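Endonuclease and methylase LlaGI (Lactococcus lactis, PDB 5FFJ) probably methylates and restricts DNA as a Type ISP restriction-modification enzyme, joining a helicase-like ATPase to an adenine methyltransferase and a specificity domain that reads the target sequence. Local coordinates at residues N949-Q954 / H995-Y1000; F919-S924 / A978-V983; F704-V709 / K967-G972; Y925-S930 / D1031-R1036. One frame throughout, in Å; residues are numbered along the deposited sequence.

Contact 1: residues N949-Q954 / H995-Y1000; sequences NLRGDQ and HDIGDY. With nucleotides of chain C.
The C-terminal end of a parallel strand pair, where strands 944-951 and 991-996 run out toward the DNA, is closed here by a salt-bridge network. N949 pairs with D996, and two backbone bonds hold the register: N949 N gives its hydrogen to H995 O (2.9 Å), and I997 N gives its own to N949 O (3.0 Å). Both acceptors are met nearly along the C=O axis. Beyond this pair the edges separate, and side chains take over. R951 bends at chi2 and chi3, which brings its guanidinium to the carboxylates of D996 and D999. R951 NH1 meets D999 OD1 at 2.7 Å in a fairly straight bond (158°) lying close to the guanidinium plane, with the D999 carboxylate turned nearly at right angles to it. R951 NH1 also reaches D996 OD2, more weakly, at 3.3 Å, while NH2 is engaged by E964, so three carboxylates share the one positive charge. D996 is itself fixed, because its OD1 accepts from G998 N (2.9 Å) in an Asx turn. N949 OD1 does likewise for R951 N at 3.1 Å. On the apolar side, CD1 of L950 lies 4.0 Å from CD1 of I997, the two chains crossing obliquely. Toward the other neighbour, strand 977-984, L950 and R951 both face I977, a classic beta bulge in the methyltransferase sheet.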
# COMPACT_ATOMS: atom_id res chain seq x y z
N ASN A 949 19.53 -7.35 -16.70
CA ASN A 949 19.47 -6.58 -15.47
C ASN A 949 19.04 -5.14 -15.73
O ASN A 949 19.80 -4.36 -16.31
CB ASN A 949 20.83 -6.61 -14.76
CG ASN A 949 20.77 -6.04 -13.36
OD1 ASN A 949 19.69 -5.75 -12.83
ND2 ASN A 949 21.93 -5.88 -12.74
N LEU A 950 17.83 -4.81 -15.30
CA LEU A 950 17.26 -3.48 -15.53
C LEU A 950 17.56 -2.52 -14.38
O LEU A 950 17.14 -1.36 -14.41
CB LEU A 950 15.74 -3.60 -15.73
CG LEU A 950 15.22 -3.68 -17.17
CD1 LEU A 950 16.13 -4.49 -18.07
CD2 LEU A 950 13.83 -4.29 -17.17
N ARG A 951 18.30 -2.99 -13.38
CA ARG A 951 18.69 -2.17 -12.24
C ARG A 951 17.46 -1.55 -11.57
O ARG A 951 16.41 -2.19 -11.47
CB ARG A 951 19.67 -1.08 -12.68
CG ARG A 951 20.87 -1.60 -13.47
CD ARG A 951 21.82 -2.39 -12.58
NE ARG A 951 22.36 -1.58 -11.50
CZ ARG A 951 23.43 -0.80 -11.60
NH1 ARG A 951 24.09 -0.71 -12.75
NH2 ARG A 951 23.84 -0.09 -10.55
N GLY A 952 17.59 -0.31 -11.11
CA GLY A 952 16.45 0.42 -10.58
C GLY A 952 16.13 0.08 -9.13
O GLY A 952 14.97 0.09 -8.73
N ASP A 953 17.17 -0.24 -8.35
CA ASP A 953 17.00 -0.57 -6.93
C ASP A 953 17.10 0.70 -6.09
O ASP A 953 18.19 1.24 -5.92
CB ASP A 953 18.04 -1.59 -6.48
CG ASP A 953 17.83 -2.05 -5.04
OD1 ASP A 953 16.73 -1.83 -4.50
OD2 ASP A 953 18.77 -2.64 -4.47
N GLN A 954 15.97 1.15 -5.56
CA GLN A 954 15.91 2.39 -4.79
C GLN A 954 15.67 2.13 -3.30
O GLN A 954 15.03 2.93 -2.61
CB GLN A 954 14.84 3.31 -5.37
CG GLN A 954 15.16 3.80 -6.78
CD GLN A 954 16.52 4.49 -6.86
OE1 GLN A 954 17.30 4.23 -7.77
NE2 GLN A 954 16.80 5.36 -5.90
N HIS A 995 23.40 -9.16 -19.31
CA HIS A 995 23.62 -7.78 -19.72
C HIS A 995 23.12 -6.80 -18.67
O HIS A 995 21.97 -6.87 -18.23
CB HIS A 995 22.95 -7.49 -21.06
CG HIS A 995 23.28 -6.14 -21.62
ND1 HIS A 995 22.32 -5.19 -21.87
CD2 HIS A 995 24.47 -5.59 -21.96
CE1 HIS A 995 22.90 -4.10 -22.35
NE2 HIS A 995 24.21 -4.32 -22.41
N ASP A 996 24.00 -5.89 -18.26
CA ASP A 996 23.62 -4.78 -17.39
C ASP A 996 23.15 -3.63 -18.27
O ASP A 996 23.88 -3.19 -19.16
CB ASP A 996 24.81 -4.36 -16.51
CG ASP A 996 24.42 -3.38 -15.42
OD1 ASP A 996 23.42 -2.65 -15.58
OD2 ASP A 996 25.12 -3.35 -14.38
N ILE A 997 21.94 -3.15 -18.02
CA ILE A 997 21.36 -2.09 -18.84
C ILE A 997 22.18 -0.80 -18.76
O ILE A 997 22.01 0.10 -19.59
CB ILE A 997 19.90 -1.79 -18.43
CG1 ILE A 997 19.17 -1.06 -19.57
CG2 ILE A 997 19.85 -0.97 -17.14
CD1 ILE A 997 17.66 -1.03 -19.39
N GLY A 998 23.05 -0.71 -17.76
CA GLY A 998 23.94 0.42 -17.60
C GLY A 998 23.55 1.33 -16.45
O GLY A 998 22.39 1.35 -16.03
N ASP A 999 24.52 2.09 -15.96
CA ASP A 999 24.28 3.00 -14.85
C ASP A 999 23.46 4.22 -15.31
O ASP A 999 23.40 4.53 -16.50
CB ASP A 999 25.60 3.46 -14.22
CG ASP A 999 26.44 2.30 -13.68
OD1 ASP A 999 25.86 1.26 -13.31
OD2 ASP A 999 27.68 2.45 -13.61
N TYR A 1000 22.78 4.84 -14.34
CA TYR A 1000 22.26 6.21 -14.44
C TYR A 1000 21.08 6.44 -15.38
O TYR A 1000 20.58 7.56 -15.49
CB TYR A 1000 23.38 7.18 -14.85
CG TYR A 1000 24.51 7.28 -13.84
CD1 TYR A 1000 24.31 7.85 -12.59
CD2 TYR A 1000 25.78 6.81 -14.15
CE1 TYR A 1000 25.33 7.94 -11.67
CE2 TYR A 1000 26.82 6.90 -13.23
CZ TYR A 1000 26.58 7.47 -11.99
OH TYR A 1000 27.60 7.56 -11.07
P DC C 13 19.50 10.95 0.94
OP1 DC C 13 20.15 11.60 2.11
OP2 DC C 13 20.31 10.65 -0.25
O5' DC C 13 18.82 9.59 1.43
C5' DC C 13 17.63 9.63 2.22
C4' DC C 13 16.99 8.26 2.33
O4' DC C 13 16.00 8.09 1.27
C3' DC C 13 17.95 7.09 2.18
O3' DC C 13 17.59 6.03 3.05
C2' DC C 13 17.78 6.72 0.72
C1' DC C 13 16.28 6.89 0.58
N1 DC C 13 15.76 6.98 -0.84
C2 DC C 13 14.39 6.84 -1.07
O2 DC C 13 13.64 6.65 -0.11
N3 DC C 13 13.93 6.91 -2.34
C4 DC C 13 14.78 7.11 -3.35
N4 DC C 13 14.27 7.17 -4.59
C5 DC C 13 16.18 7.25 -3.14
C6 DC C 13 16.63 7.18 -1.88

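Contact 2: residues F919-S924 / A978-V983; sequences FVSNGS and AISILV. With nucleotides of chain B.
Side chains alternate across this antiparallel pair, F919, S921, A978 and S980 lying on one face of the sheet and V920 and I979 on the other. On the apolar face the two branched residues stand beside each other in a non-hydrogen-bonded pair, V920 CB 4.4 Å from I979 CG1; helix 707-725 covers them through V709. On the second face the two hydroxyls stay apart: S921 OG is held between its own backbone N and carbonyl carbon (chi1 56°) and makes a weak bond to A978 O, while S980 OG turns beside its own N. The backbones are joined more firmly. F919 exchanges two bonds with S980, F919 N to S980 O being 2.9 Å, and S921 exchanges two with A978, S921 N to A978 O being 3.0 Å. Past the strand end A978 CB packs 3.6 Å from G923 CA, too close for a side chain on G923. There the chain turns to the DNA. N922, with CG anti to its backbone N (chi1 -171°), accepts from S924 N through OD1 (3.0 Å) in an Asx turn, leaving ND2 directed at OP1 of DC10 of chain B, a weak bond by its angle. S924 OG approaches that same OP1, also weakly. An alanine in place of N922 would probably loosen both the turn and this hold on the phosphate. The chemistry implies a light touch: uncharged amide and hydroxyl groups approach the phosphate by weak bonds, and the Asx turn at the end of the paired strand orients the amide.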
# COMPACT_ATOMS: atom_id res chain seq x y z
N PHE A 919 9.95 -13.86 -17.71
CA PHE A 919 9.44 -13.11 -16.56
C PHE A 919 10.08 -11.73 -16.43
O PHE A 919 11.22 -11.52 -16.83
CB PHE A 919 9.69 -13.88 -15.26
CG PHE A 919 8.64 -14.92 -14.93
CD1 PHE A 919 7.40 -14.94 -15.55
CD2 PHE A 919 8.90 -15.87 -13.96
CE1 PHE A 919 6.46 -15.89 -15.22
CE2 PHE A 919 7.96 -16.83 -13.62
CZ PHE A 919 6.74 -16.84 -14.25
N VAL A 920 9.32 -10.80 -15.86
CA VAL A 920 9.88 -9.60 -15.26
C VAL A 920 9.78 -9.81 -13.75
O VAL A 920 8.70 -10.08 -13.23
CB VAL A 920 9.15 -8.30 -15.70
CG1 VAL A 920 7.65 -8.38 -15.42
CG2 VAL A 920 9.76 -7.09 -15.00
N SER A 921 10.91 -9.72 -13.06
CA SER A 921 10.97 -10.11 -11.66
C SER A 921 11.94 -9.25 -10.86
O SER A 921 12.66 -8.42 -11.41
CB SER A 921 11.37 -11.58 -11.54
OG SER A 921 12.60 -11.81 -12.20
N ASN A 922 11.93 -9.47 -9.55
CA ASN A 922 12.97 -8.93 -8.69
C ASN A 922 14.31 -9.51 -9.14
O ASN A 922 14.47 -10.73 -9.21
CB ASN A 922 12.69 -9.27 -7.22
CG ASN A 922 13.62 -8.55 -6.26
OD1 ASN A 922 14.70 -8.10 -6.63
ND2 ASN A 922 13.19 -8.44 -5.01
N GLY A 923 15.27 -8.64 -9.45
CA GLY A 923 16.54 -9.07 -9.99
C GLY A 923 17.61 -9.30 -8.94
O GLY A 923 18.79 -9.40 -9.27
N SER A 924 17.20 -9.39 -7.68
CA SER A 924 18.13 -9.58 -6.57
C SER A 924 19.00 -10.82 -6.76
O SER A 924 20.20 -10.79 -6.51
CB SER A 924 17.37 -9.68 -5.25
OG SER A 924 16.54 -10.82 -5.22
N ALA A 978 14.67 -7.17 -13.18
CA ALA A 978 15.40 -7.88 -14.21
C ALA A 978 14.45 -8.75 -15.03
O ALA A 978 13.51 -9.33 -14.48
CB ALA A 978 16.50 -8.74 -13.60
N ILE A 979 14.70 -8.82 -16.33
CA ILE A 979 13.96 -9.72 -17.19
C ILE A 979 14.74 -11.01 -17.36
O ILE A 979 15.91 -10.99 -17.75
CB ILE A 979 13.68 -9.09 -18.57
CG1 ILE A 979 12.60 -8.01 -18.44
CG2 ILE A 979 13.22 -10.16 -19.56
CD1 ILE A 979 12.37 -7.20 -19.70
N SER A 980 14.08 -12.13 -17.07
CA SER A 980 14.69 -13.44 -17.18
C SER A 980 13.95 -14.30 -18.18
O SER A 980 12.74 -14.50 -18.05
CB SER A 980 14.72 -14.14 -15.82
OG SER A 980 15.40 -13.34 -14.87
N ILE A 981 14.67 -14.81 -19.17
CA ILE A 981 14.11 -15.80 -20.08
C ILE A 981 14.91 -17.10 -19.96
O ILE A 981 16.07 -17.18 -20.38
CB ILE A 981 14.09 -15.31 -21.54
CG1 ILE A 981 15.39 -14.60 -21.89
CG2 ILE A 981 12.92 -14.35 -21.75
CD1 ILE A 981 15.63 -14.51 -23.38
N LEU A 982 14.28 -18.10 -19.36
CA LEU A 982 14.92 -19.37 -19.07
C LEU A 982 14.52 -20.43 -20.09
O LEU A 982 13.36 -20.83 -20.15
CB LEU A 982 14.56 -19.83 -17.66
CG LEU A 982 14.80 -18.79 -16.56
CD1 LEU A 982 14.10 -19.19 -15.28
CD2 LEU A 982 16.29 -18.60 -16.31
N VAL A 983 15.49 -20.86 -20.89
CA VAL A 983 15.25 -21.83 -21.96
C VAL A 983 15.54 -23.25 -21.50
O VAL A 983 16.62 -23.54 -20.99
CB VAL A 983 16.11 -21.51 -23.20
CG1 VAL A 983 16.01 -22.62 -24.24
CG2 VAL A 983 15.71 -20.17 -23.79
P DC B 10 15.34 -8.08 -2.19
OP1 DC B 10 15.01 -9.05 -3.26
OP2 DC B 10 16.43 -7.11 -2.41
O5' DC B 10 14.02 -7.27 -1.77
C5' DC B 10 12.83 -7.98 -1.47
C4' DC B 10 12.18 -7.45 -0.20
O4' DC B 10 13.20 -7.18 0.81
C3' DC B 10 11.40 -6.14 -0.38
O3' DC B 10 10.08 -6.25 0.17
C2' DC B 10 12.25 -5.10 0.36
C1' DC B 10 12.93 -5.94 1.43
N1 DC B 10 14.22 -5.35 1.92
C2 DC B 10 14.30 -4.81 3.22
O2 DC B 10 13.30 -4.83 3.95
N3 DC B 10 15.48 -4.28 3.63
C4 DC B 10 16.53 -4.27 2.81
N4 DC B 10 17.68 -3.74 3.25
C5 DC B 10 16.46 -4.81 1.49
C6 DC B 10 15.30 -5.33 1.10

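Contact 3: residues F704-V709 / K967-G972; sequences FTPIEV and KIFGSG. With nucleotides of chain B.
P706 wedges against I968 and F969 just before helix 707-725 begins, and the CG2 branch of I968 in turn fits between P706 and V709. P706 CG lies 3.2 Å from I968 O and 4.1 Å from I968 CG2, while P706 CD rests 3.7 Å from F969 CD1, the proline and the phenylalanine crossing at about a right angle. In the first turn of the helix, V709 CG2 meets I968 CG2 at 3.9 Å. T705 lies alongside F969 and touches CE1 with its methyl. A type I turn from K967 to G970 sets the F969 ring like a partition: I968 CG2 backs one face near the rim, and C2 of adenine DA11 of chain B lies 3.7 Å above the centre of the other. An alanine in place of F969 would probably deprive this adenine of its platform and P706 of one of its partners. K967 reaches the other way, its NZ donating to N7 (3.0 Å) and O6 of DG12 of chain B, on the major-groove edge. With N854 and Y857 of an NPPY sequence touching F969, the arrangement is consistent with the target-base pocket of an N6-adenine methyltransferase.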
# COMPACT_ATOMS: atom_id res chain seq x y z
N PHE A 704 0.57 -2.11 -12.51
CA PHE A 704 0.48 -2.02 -13.96
C PHE A 704 1.85 -2.24 -14.60
O PHE A 704 2.79 -1.49 -14.35
CB PHE A 704 -0.09 -0.66 -14.38
CG PHE A 704 0.04 -0.39 -15.85
CD1 PHE A 704 -0.80 -1.01 -16.76
CD2 PHE A 704 0.99 0.49 -16.33
CE1 PHE A 704 -0.69 -0.76 -18.12
CE2 PHE A 704 1.11 0.75 -17.68
CZ PHE A 704 0.27 0.12 -18.58
N THR A 705 1.95 -3.28 -15.42
CA THR A 705 3.22 -3.63 -16.05
C THR A 705 3.44 -2.81 -17.32
O THR A 705 2.58 -2.79 -18.20
CB THR A 705 3.27 -5.13 -16.40
OG1 THR A 705 2.85 -5.91 -15.27
CG2 THR A 705 4.68 -5.53 -16.82
N PRO A 706 4.60 -2.13 -17.43
CA PRO A 706 4.94 -1.38 -18.64
C PRO A 706 4.84 -2.20 -19.93
O PRO A 706 5.35 -3.31 -19.99
CB PRO A 706 6.39 -0.95 -18.39
CG PRO A 706 6.48 -0.84 -16.92
CD PRO A 706 5.59 -1.91 -16.36
N ILE A 707 4.17 -1.63 -20.93
CA ILE A 707 3.98 -2.30 -22.22
C ILE A 707 5.30 -2.59 -22.93
O ILE A 707 5.43 -3.60 -23.61
CB ILE A 707 3.08 -1.44 -23.14
CG1 ILE A 707 1.64 -1.46 -22.63
CG2 ILE A 707 3.11 -1.95 -24.58
CD1 ILE A 707 0.87 -0.18 -22.91
N GLU A 708 6.27 -1.69 -22.77
CA GLU A 708 7.58 -1.88 -23.40
C GLU A 708 8.27 -3.11 -22.83
O GLU A 708 9.10 -3.73 -23.50
CB GLU A 708 8.46 -0.64 -23.20
CG GLU A 708 7.87 0.66 -23.72
CD GLU A 708 6.95 1.34 -22.72
OE1 GLU A 708 6.45 0.66 -21.80
OE2 GLU A 708 6.74 2.57 -22.85
N VAL A 709 7.94 -3.46 -21.59
CA VAL A 709 8.50 -4.64 -20.94
C VAL A 709 7.79 -5.90 -21.41
O VAL A 709 8.43 -6.88 -21.80
CB VAL A 709 8.39 -4.53 -19.40
CG1 VAL A 709 8.73 -5.85 -18.72
CG2 VAL A 709 9.28 -3.41 -18.89
N LYS A 967 13.11 3.48 -11.90
CA LYS A 967 12.36 2.32 -11.44
C LYS A 967 11.37 1.88 -12.52
O LYS A 967 10.47 2.63 -12.89
CB LYS A 967 11.62 2.65 -10.14
CG LYS A 967 12.52 3.18 -9.03
CD LYS A 967 11.73 3.66 -7.82
CE LYS A 967 10.99 4.95 -8.12
NZ LYS A 967 10.59 5.65 -6.87
N ILE A 968 11.55 0.66 -13.02
CA ILE A 968 10.76 0.15 -14.15
C ILE A 968 9.25 0.24 -13.93
O ILE A 968 8.50 0.52 -14.87
CB ILE A 968 11.13 -1.32 -14.45
CG1 ILE A 968 12.54 -1.40 -15.04
CG2 ILE A 968 10.11 -1.94 -15.41
CD1 ILE A 968 12.65 -0.89 -16.46
N PHE A 969 8.81 -0.04 -12.71
CA PHE A 969 7.39 0.07 -12.36
C PHE A 969 7.10 1.39 -11.64
O PHE A 969 6.06 1.54 -11.00
CB PHE A 969 6.97 -1.12 -11.50
CG PHE A 969 7.22 -2.45 -12.16
CD1 PHE A 969 6.25 -3.06 -12.93
CD2 PHE A 969 8.44 -3.09 -12.01
CE1 PHE A 969 6.49 -4.28 -13.54
CE2 PHE A 969 8.69 -4.31 -12.61
CZ PHE A 969 7.71 -4.91 -13.38
N GLY A 970 8.03 2.35 -11.77
CA GLY A 970 7.87 3.65 -11.15
C GLY A 970 7.59 3.56 -9.67
O GLY A 970 8.39 3.02 -8.90
N SER A 971 6.44 4.08 -9.26
CA SER A 971 6.04 4.06 -7.86
C SER A 971 5.49 2.69 -7.44
O SER A 971 5.03 2.51 -6.32
CB SER A 971 4.99 5.14 -7.60
OG SER A 971 3.99 5.13 -8.62
N GLY A 972 5.55 1.73 -8.36
CA GLY A 972 5.00 0.41 -8.10
C GLY A 972 5.93 -0.48 -7.30
O GLY A 972 5.47 -1.25 -6.45
P DG B 12 7.94 -1.45 -2.89
OP1 DG B 12 9.26 -1.80 -3.44
OP2 DG B 12 7.72 -1.46 -1.43
O5' DG B 12 7.61 0.01 -3.44
C5' DG B 12 6.31 0.57 -3.27
C4' DG B 12 6.16 1.15 -1.88
O4' DG B 12 7.28 2.03 -1.61
C3' DG B 12 4.93 2.03 -1.69
O3' DG B 12 4.54 2.05 -0.31
C2' DG B 12 5.42 3.37 -2.21
C1' DG B 12 6.90 3.38 -1.80
N9 DG B 12 7.81 4.00 -2.78
C8 DG B 12 7.69 4.03 -4.15
N7 DG B 12 8.67 4.65 -4.74
C5 DG B 12 9.50 5.06 -3.70
C6 DG B 12 10.72 5.78 -3.73
O6 DG B 12 11.34 6.22 -4.71
N1 DG B 12 11.23 5.98 -2.45
C2 DG B 12 10.63 5.54 -1.29
N2 DG B 12 11.27 5.82 -0.15
N3 DG B 12 9.49 4.87 -1.26
C4 DG B 12 8.98 4.66 -2.49
P DA B 11 8.85 -6.66 -0.78
OP1 DA B 11 7.60 -6.45 -0.02
OP2 DA B 11 9.16 -8.00 -1.34
O5' DA B 11 8.90 -5.58 -1.96
C5' DA B 11 8.25 -5.84 -3.19
C4' DA B 11 7.91 -4.54 -3.89
O4' DA B 11 7.51 -4.81 -5.26
C3' DA B 11 6.73 -3.78 -3.29
O3' DA B 11 6.82 -2.38 -3.58
C2' DA B 11 5.56 -4.44 -4.00
C1' DA B 11 6.12 -4.56 -5.42
N9 DA B 11 5.54 -5.63 -6.23
C8 DA B 11 4.90 -6.75 -5.80
N7 DA B 11 4.51 -7.54 -6.78
C5 DA B 11 4.94 -6.89 -7.92
C6 DA B 11 4.84 -7.21 -9.29
N6 DA B 11 4.24 -8.31 -9.75
N1 DA B 11 5.37 -6.34 -10.18
C2 DA B 11 5.97 -5.24 -9.72
N3 DA B 11 6.12 -4.83 -8.46
C4 DA B 11 5.58 -5.71 -7.60

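Contact 4: residues Y925-S930 / D1031-R1036; sequences YIDSQS and DWINQR. With nucleotides of chain B.
Over one face of the mixed methyltransferase sheet, against strands 944-951 and 991-996, the loop after strand 915-922 packs on the loop beyond strand 1022-1024. The tight part is apolar and centres on I1033. A chi1 of 55° puts I1033 CG1 between the backbone N and the carbonyl carbon, so I1033 CD1 reaches I926 CG2 at 3.8 Å and D927 CB at the same distance. Deeper in, Y925 and W1032 meet more loosely: W1032 CZ3 comes to the edge of the tyrosine ring, 4.3 Å from Y925 CE1, and I947 of the sheet touches both rings. The polar side, toward K1258 and K1259, is looser. N1034 ND2 donates to D927 OD2 (2.9 Å, 159°) from above the carboxylate plane, the amide and carboxylate planes standing 51° apart. D927 OD1 lies 3.2 Å from another acceptor, I1033 O, a pairing that the positive charge of K1259, bridged to that same oxygen, would probably ease; K1258 likewise pairs with OD2. R935 links the two loops a second time, bonding Y925 O and the D1031 carboxylate. Past this junction the 925-930 loop turns to the DNA and grips one phosphate. Q929 N donates to OP2 of DC9 of chain B (3.1 Å), and S930 N and OG both donate to its OP1, S930 OG lying 2.7 Å from OP1 of DC9.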
# COMPACT_ATOMS: atom_id res chain seq x y z
N TYR A 925 18.38 -11.90 -7.21
CA TYR A 925 19.04 -13.20 -7.28
C TYR A 925 20.28 -13.20 -8.18
O TYR A 925 21.10 -14.12 -8.09
CB TYR A 925 18.06 -14.26 -7.78
CG TYR A 925 17.65 -14.08 -9.21
CD1 TYR A 925 18.40 -14.62 -10.24
CD2 TYR A 925 16.52 -13.35 -9.54
CE1 TYR A 925 18.03 -14.45 -11.56
CE2 TYR A 925 16.14 -13.17 -10.85
CZ TYR A 925 16.90 -13.72 -11.85
OH TYR A 925 16.53 -13.55 -13.16
N ILE A 926 20.41 -12.20 -9.04
CA ILE A 926 21.56 -12.11 -9.94
C ILE A 926 22.84 -12.07 -9.12
O ILE A 926 23.75 -12.88 -9.33
CB ILE A 926 21.49 -10.86 -10.84
CG1 ILE A 926 20.22 -10.89 -11.69
CG2 ILE A 926 22.72 -10.79 -11.75
CD1 ILE A 926 19.99 -9.63 -12.50
N ASP A 927 22.90 -11.13 -8.18
CA ASP A 927 23.99 -11.06 -7.22
C ASP A 927 23.40 -10.88 -5.83
O ASP A 927 22.94 -9.80 -5.46
CB ASP A 927 24.95 -9.91 -7.56
CG ASP A 927 26.35 -10.14 -7.04
OD1 ASP A 927 26.83 -11.30 -7.09
OD2 ASP A 927 26.99 -9.16 -6.59
N SER A 928 23.42 -11.96 -5.06
CA SER A 928 22.76 -12.00 -3.76
C SER A 928 23.39 -13.08 -2.90
O SER A 928 23.80 -14.13 -3.40
CB SER A 928 21.26 -12.26 -3.93
OG SER A 928 20.65 -12.59 -2.70
N GLN A 929 23.47 -12.82 -1.60
CA GLN A 929 24.11 -13.75 -0.68
C GLN A 929 23.37 -15.08 -0.64
O GLN A 929 23.98 -16.13 -0.86
CB GLN A 929 24.16 -13.14 0.73
CG GLN A 929 25.00 -11.88 0.82
CD GLN A 929 26.45 -12.10 0.41
OE1 GLN A 929 26.94 -11.48 -0.54
NE2 GLN A 929 27.14 -12.99 1.12
N SER A 930 22.07 -15.03 -0.38
CA SER A 930 21.29 -16.24 -0.16
C SER A 930 20.74 -16.86 -1.45
O SER A 930 19.92 -17.78 -1.40
CB SER A 930 20.13 -15.94 0.79
OG SER A 930 19.27 -14.95 0.26
N ASP A 1031 28.81 -17.61 -8.30
CA ASP A 1031 28.60 -16.19 -8.57
C ASP A 1031 28.74 -15.90 -10.07
O ASP A 1031 29.72 -16.28 -10.70
CB ASP A 1031 29.59 -15.33 -7.78
CG ASP A 1031 29.30 -15.32 -6.29
OD1 ASP A 1031 28.14 -15.58 -5.90
OD2 ASP A 1031 30.23 -15.03 -5.51
N TRP A 1032 27.74 -15.22 -10.62
CA TRP A 1032 27.75 -14.84 -12.03
C TRP A 1032 28.53 -13.55 -12.25
O TRP A 1032 29.36 -13.46 -13.15
CB TRP A 1032 26.32 -14.68 -12.55
CG TRP A 1032 25.54 -15.96 -12.58
CD1 TRP A 1032 26.04 -17.22 -12.44
CD2 TRP A 1032 24.13 -16.10 -12.76
NE1 TRP A 1032 25.02 -18.14 -12.52
CE2 TRP A 1032 23.84 -17.48 -12.72
CE3 TRP A 1032 23.08 -15.20 -12.96
CZ2 TRP A 1032 22.55 -17.98 -12.86
CZ3 TRP A 1032 21.80 -15.69 -13.10
CH2 TRP A 1032 21.55 -17.07 -13.05
N ILE A 1033 28.26 -12.55 -11.41
CA ILE A 1033 28.91 -11.25 -11.52
C ILE A 1033 29.61 -10.83 -10.22
O ILE A 1033 29.31 -11.36 -9.15
CB ILE A 1033 27.90 -10.15 -11.92
CG1 ILE A 1033 26.73 -10.11 -10.94
CG2 ILE A 1033 27.40 -10.40 -13.33
CD1 ILE A 1033 25.89 -8.84 -11.07
N ASN A 1034 30.52 -9.87 -10.34
CA ASN A 1034 31.33 -9.43 -9.21
C ASN A 1034 32.05 -10.61 -8.58
O ASN A 1034 32.13 -10.71 -7.36
CB ASN A 1034 30.46 -8.71 -8.18
CG ASN A 1034 29.71 -7.53 -8.76
OD1 ASN A 1034 30.29 -6.65 -9.40
ND2 ASN A 1034 28.39 -7.52 -8.56
N GLN A 1035 32.54 -11.51 -9.43
CA GLN A 1035 33.22 -12.71 -8.97
C GLN A 1035 34.46 -12.36 -8.15
O GLN A 1035 35.07 -11.32 -8.36
CB GLN A 1035 33.60 -13.60 -10.16
CG GLN A 1035 32.40 -14.04 -10.99
CD GLN A 1035 32.76 -15.07 -12.04
OE1 GLN A 1035 33.93 -15.32 -12.32
NE2 GLN A 1035 31.74 -15.68 -12.65
N ARG A 1036 34.82 -13.24 -7.23
CA ARG A 1036 35.88 -12.95 -6.28
C ARG A 1036 37.26 -13.37 -6.77
O ARG A 1036 37.40 -13.99 -7.83
CB ARG A 1036 35.60 -13.64 -4.95
CG ARG A 1036 34.23 -13.35 -4.36
CD ARG A 1036 34.22 -13.63 -2.87
NE ARG A 1036 33.24 -14.64 -2.49
CZ ARG A 1036 33.30 -15.39 -1.39
NH1 ARG A 1036 34.32 -15.25 -0.54
NH2 ARG A 1036 32.36 -16.28 -1.14
P DC B 9 20.80 -11.32 0.48
OP1 DC B 9 20.83 -12.80 0.44
OP2 DC B 9 21.95 -10.57 -0.07
O5' DC B 9 19.47 -10.78 -0.24
C5' DC B 9 18.22 -11.42 0.01
C4' DC B 9 17.15 -10.40 0.41
O4' DC B 9 17.42 -9.88 1.74
C3' DC B 9 17.05 -9.17 -0.51
O3' DC B 9 15.69 -8.94 -0.87
C2' DC B 9 17.62 -8.05 0.34
C1' DC B 9 17.21 -8.49 1.73
N1 DC B 9 17.98 -7.85 2.87
C2 DC B 9 17.30 -7.34 3.98
O2 DC B 9 16.07 -7.41 4.02
N3 DC B 9 18.02 -6.77 4.99
C4 DC B 9 19.35 -6.71 4.91
N4 DC B 9 20.01 -6.14 5.93
C5 DC B 9 20.06 -7.22 3.79
C6 DC B 9 19.35 -7.78 2.80

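The four contacts cluster round the DNA-facing end of the mixed methyltransferase sheet. Contacts 1 and 2 lie in it, their centres about 13 Å apart and joined through neighbouring strands 944-951 and 977-984. Contact 3, about 14 Å from both, brings helix 707-725 and the loop after helix 959-964 against one face, where V709 and F969 meet V920; contact 4, about 15 Å from both, reaches them through I926, which packs on N949 and A978. Contacts 3 and 4 are about 25 Å apart, centre to centre. Along the chain the contacts cross one another, except that contact 1 lies wholly between the segments of contact 4, so distant stretches assemble one surface that meets DNA bases and phosphates.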